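Local coordinates for serine protease (Arthrobacter nicotinovorans, PDB 3WY8), which probably hydrolyses peptide bonds as a secreted, trypsin-like serine protease with keratin-degrading activity, at residues Ala53-Phe58 and Lys71-Ala76. Residues are numbered along the deposited sequence; the frame is centred on the assembly and turned at random.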
loop_
_atom_site.group_PDB
_atom_site.type_symbol
_atom_site.label_atom_id
_atom_site.label_comp_id
_atom_site.label_asym_id
_atom_site.label_seq_id
_atom_site.Cartn_x
_atom_site.Cartn_y
_atom_site.Cartn_z
ATOM N N ALA A 53 5.579 -12.588 5.435
ATOM C CA ALA A 53 4.573 -13.406 4.763
ATOM C C ALA A 53 5.219 -14.574 4.024
ATOM O O ALA A 53 6.288 -14.422 3.435
ATOM C CB ALA A 53 3.763 -12.555 3.794
ATOM N N THR A 54 4.564 -15.730 4.066
ATOM C CA THR A 54 5.079 -16.933 3.408
ATOM C C THR A 54 4.631 -17.040 1.949
ATOM O O THR A 54 5.229 -17.772 1.159
ATOM C CB THR A 54 4.706 -18.214 4.180
ATOM O OG1 THR A 54 3.297 -18.226 4.438
ATOM C CG2 THR A 54 5.467 -18.275 5.508
ATOM N N ASN A 55 3.572 -16.309 1.603
ATOM C CA ASN A 55 3.129 -16.165 0.218
ATOM C C ASN A 55 2.501 -14.791 0.052
ATOM O O ASN A 55 1.813 -14.319 0.951
ATOM C CB ASN A 55 2.132 -17.263 -0.171
ATOM C CG ASN A 55 2.044 -17.471 -1.679
ATOM O OD1 ASN A 55 0.958 -17.436 -2.260
ATOM N ND2 ASN A 55 3.192 -17.681 -2.321
ATOM N N PHE A 56 2.762 -14.154 -1.087
ATOM C CA PHE A 56 2.358 -12.765 -1.326
ATOM C C PHE A 56 2.123 -12.594 -2.821
ATOM O O PHE A 56 3.063 -12.681 -3.619
ATOM C CB PHE A 56 3.461 -11.817 -0.820
ATOM C CG PHE A 56 3.157 -10.339 -0.976
ATOM C CD1 PHE A 56 2.767 -9.580 0.126
ATOM C CD2 PHE A 56 3.313 -9.699 -2.205
ATOM C CE1 PHE A 56 2.517 -8.210 0.008
ATOM C CE2 PHE A 56 3.060 -8.330 -2.341
ATOM C CZ PHE A 56 2.662 -7.584 -1.227
ATOM N N ILE A 57 0.861 -12.377 -3.190
ATOM C CA ILE A 57 0.451 -12.291 -4.590
ATOM C C ILE A 57 -0.115 -10.907 -4.885
ATOM O O ILE A 57 -0.996 -10.430 -4.180
ATOM C CB ILE A 57 -0.613 -13.371 -4.946
ATOM C CG1 ILE A 57 -0.151 -14.774 -4.523
ATOM C CG2 ILE A 57 -1.001 -13.306 -6.440
ATOM C CD1 ILE A 57 1.162 -15.255 -5.167
ATOM N N PHE A 58 0.410 -10.270 -5.928
ATOM C CA PHE A 58 -0.047 -8.953 -6.357
ATOM C C PHE A 58 -0.810 -9.092 -7.663
ATOM O O PHE A 58 -0.305 -9.678 -8.628
ATOM C CB PHE A 58 1.160 -8.016 -6.507
ATOM C CG PHE A 58 0.812 -6.599 -6.893
ATOM C CD1 PHE A 58 0.101 -5.768 -6.023
ATOM C CD2 PHE A 58 1.240 -6.083 -8.112
ATOM C CE1 PHE A 58 -0.199 -4.448 -6.376
ATOM C CE2 PHE A 58 0.947 -4.765 -8.475
ATOM C CZ PHE A 58 0.223 -3.946 -7.604
ATOM N N LYS A 71 -1.115 -12.812 -12.277
ATOM C CA LYS A 71 -0.889 -12.822 -10.836
ATOM C C LYS A 71 0.612 -12.875 -10.597
ATOM O O LYS A 71 1.301 -13.742 -11.143
ATOM C CB LYS A 71 -1.565 -14.036 -10.187
ATOM C CG LYS A 71 -3.087 -14.078 -10.319
ATOM C CD LYS A 71 -3.655 -15.427 -9.854
ATOM C CE LYS A 71 -3.293 -16.560 -10.821
ATOM N NZ LYS A 71 -3.854 -17.887 -10.417
ATOM N N TRP A 72 1.107 -11.952 -9.780
ATOM C CA TRP A 72 2.539 -11.788 -9.562
ATOM C C TRP A 72 2.922 -12.258 -8.169
ATOM O O TRP A 72 2.255 -11.920 -7.193
ATOM C CB TRP A 72 2.939 -10.323 -9.787
ATOM C CG TRP A 72 2.699 -9.872 -11.202
ATOM C CD1 TRP A 72 1.494 -9.587 -11.787
ATOM C CD2 TRP A 72 3.692 -9.682 -12.218
ATOM N NE1 TRP A 72 1.677 -9.222 -13.104
ATOM C CE2 TRP A 72 3.016 -9.273 -13.393
ATOM C CE3 TRP A 72 5.088 -9.807 -12.247
ATOM C CZ2 TRP A 72 3.692 -8.991 -14.588
ATOM C CZ3 TRP A 72 5.758 -9.530 -13.438
ATOM C CH2 TRP A 72 5.056 -9.127 -14.590
ATOM N N THR A 73 3.993 -13.046 -8.084
ATOM C CA THR A 73 4.442 -13.625 -6.816
ATOM C C THR A 73 5.680 -12.893 -6.289
ATOM O O THR A 73 6.581 -12.561 -7.057
ATOM C CB THR A 73 4.748 -15.134 -6.977
ATOM O OG1 THR A 73 3.588 -15.797 -7.495
ATOM C CG2 THR A 73 5.135 -15.772 -5.636
ATOM N N ALA A 74 5.713 -12.642 -4.981
ATOM C CA ALA A 74 6.854 -11.969 -4.355
ATOM C C ALA A 74 8.045 -12.900 -4.223
ATOM O O ALA A 74 7.906 -14.035 -3.763
ATOM C CB ALA A 74 6.475 -11.423 -2.985
ATOM N N LYS A 75 9.215 -12.420 -4.628
ATOM C CA LYS A 75 10.444 -13.150 -4.342
ATOM C C LYS A 75 11.074 -12.684 -3.033
ATOM O O LYS A 75 11.708 -13.471 -2.341
ATOM C CB LYS A 75 11.437 -13.099 -5.507
ATOM C CG LYS A 75 12.012 -11.747 -5.830
ATOM C CD LYS A 75 13.219 -11.890 -6.747
ATOM C CE LYS A 75 13.864 -10.541 -6.971
ATOM N NZ LYS A 75 14.741 -10.513 -8.171
ATOM N N ALA A 76 10.882 -11.413 -2.681
ATOM C CA ALA A 76 11.423 -10.880 -1.431
ATOM C C ALA A 76 10.545 -9.775 -0.856
ATOM O O ALA A 76 9.768 -9.153 -1.578
ATOM C CB ALA A 76 12.854 -10.387 -1.634
HETATM O O HOH W 1 5.555 -15.051 -2.148
#
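Ile57 and Thr73 face each other as a non-hydrogen-bonded pair where antiparallel strands 55-60 and 72-78 form a beta hairpin, their side chains side by side and pointing the same way. From CB, which lies 3.9 Å from Trp72 O, the Ile57 side chain forks. CG2, anti to the backbone N, meets Trp72 O and, at 3.9 Å, CB of Lys71. The other branch, with CG1 beside the backbone N (chi1 -52°), bends at chi2 (-60°) and carries CD1 over Thr73, 3.4 Å from OG1 and in touch with CB, CG2 and CA. An alanine here would probably open a gap beside Thr73, whose OG1 and CG2 would lose the CD1 methyl, and leave Lys71 CB without the CG2 contact. Beyond this pair, Phe58 and Trp72 are joined by two backbone bonds, Phe58 N to Trp72 O (2.8 Å) and Trp72 N to Phe58 O (2.9 Å). Phe58 O also lies in the plane of the indole, at the edge carrying CD1, while NE1 is held by Tyr69 O. Ala74 N donates to Phe56 O, and a water accepting weakly from Phe56 N and donating to Ala74 O spans the widening gap between the strands. On the buried face the Phe56 ring approaches the Ala74 methyl obliquely (CD2 to CB 3.7 Å) and also packs on Ala96 and Met98. Phe58 and Trp72 both reach Leu106, of helix 106-110. The hairpin is part of a closed six-stranded antiparallel barrel, as in the trypsin-like fold, its strand 55-60 joined on the other side to strand 11-18. The contact thus divides its chemistry: backbone bonds set the register, Phe56 packs among barrel strands, Phe58 and Trp72 extend to the helix, and Ile57 and Thr73 together give the outer side an apolar and hydroxyl surface.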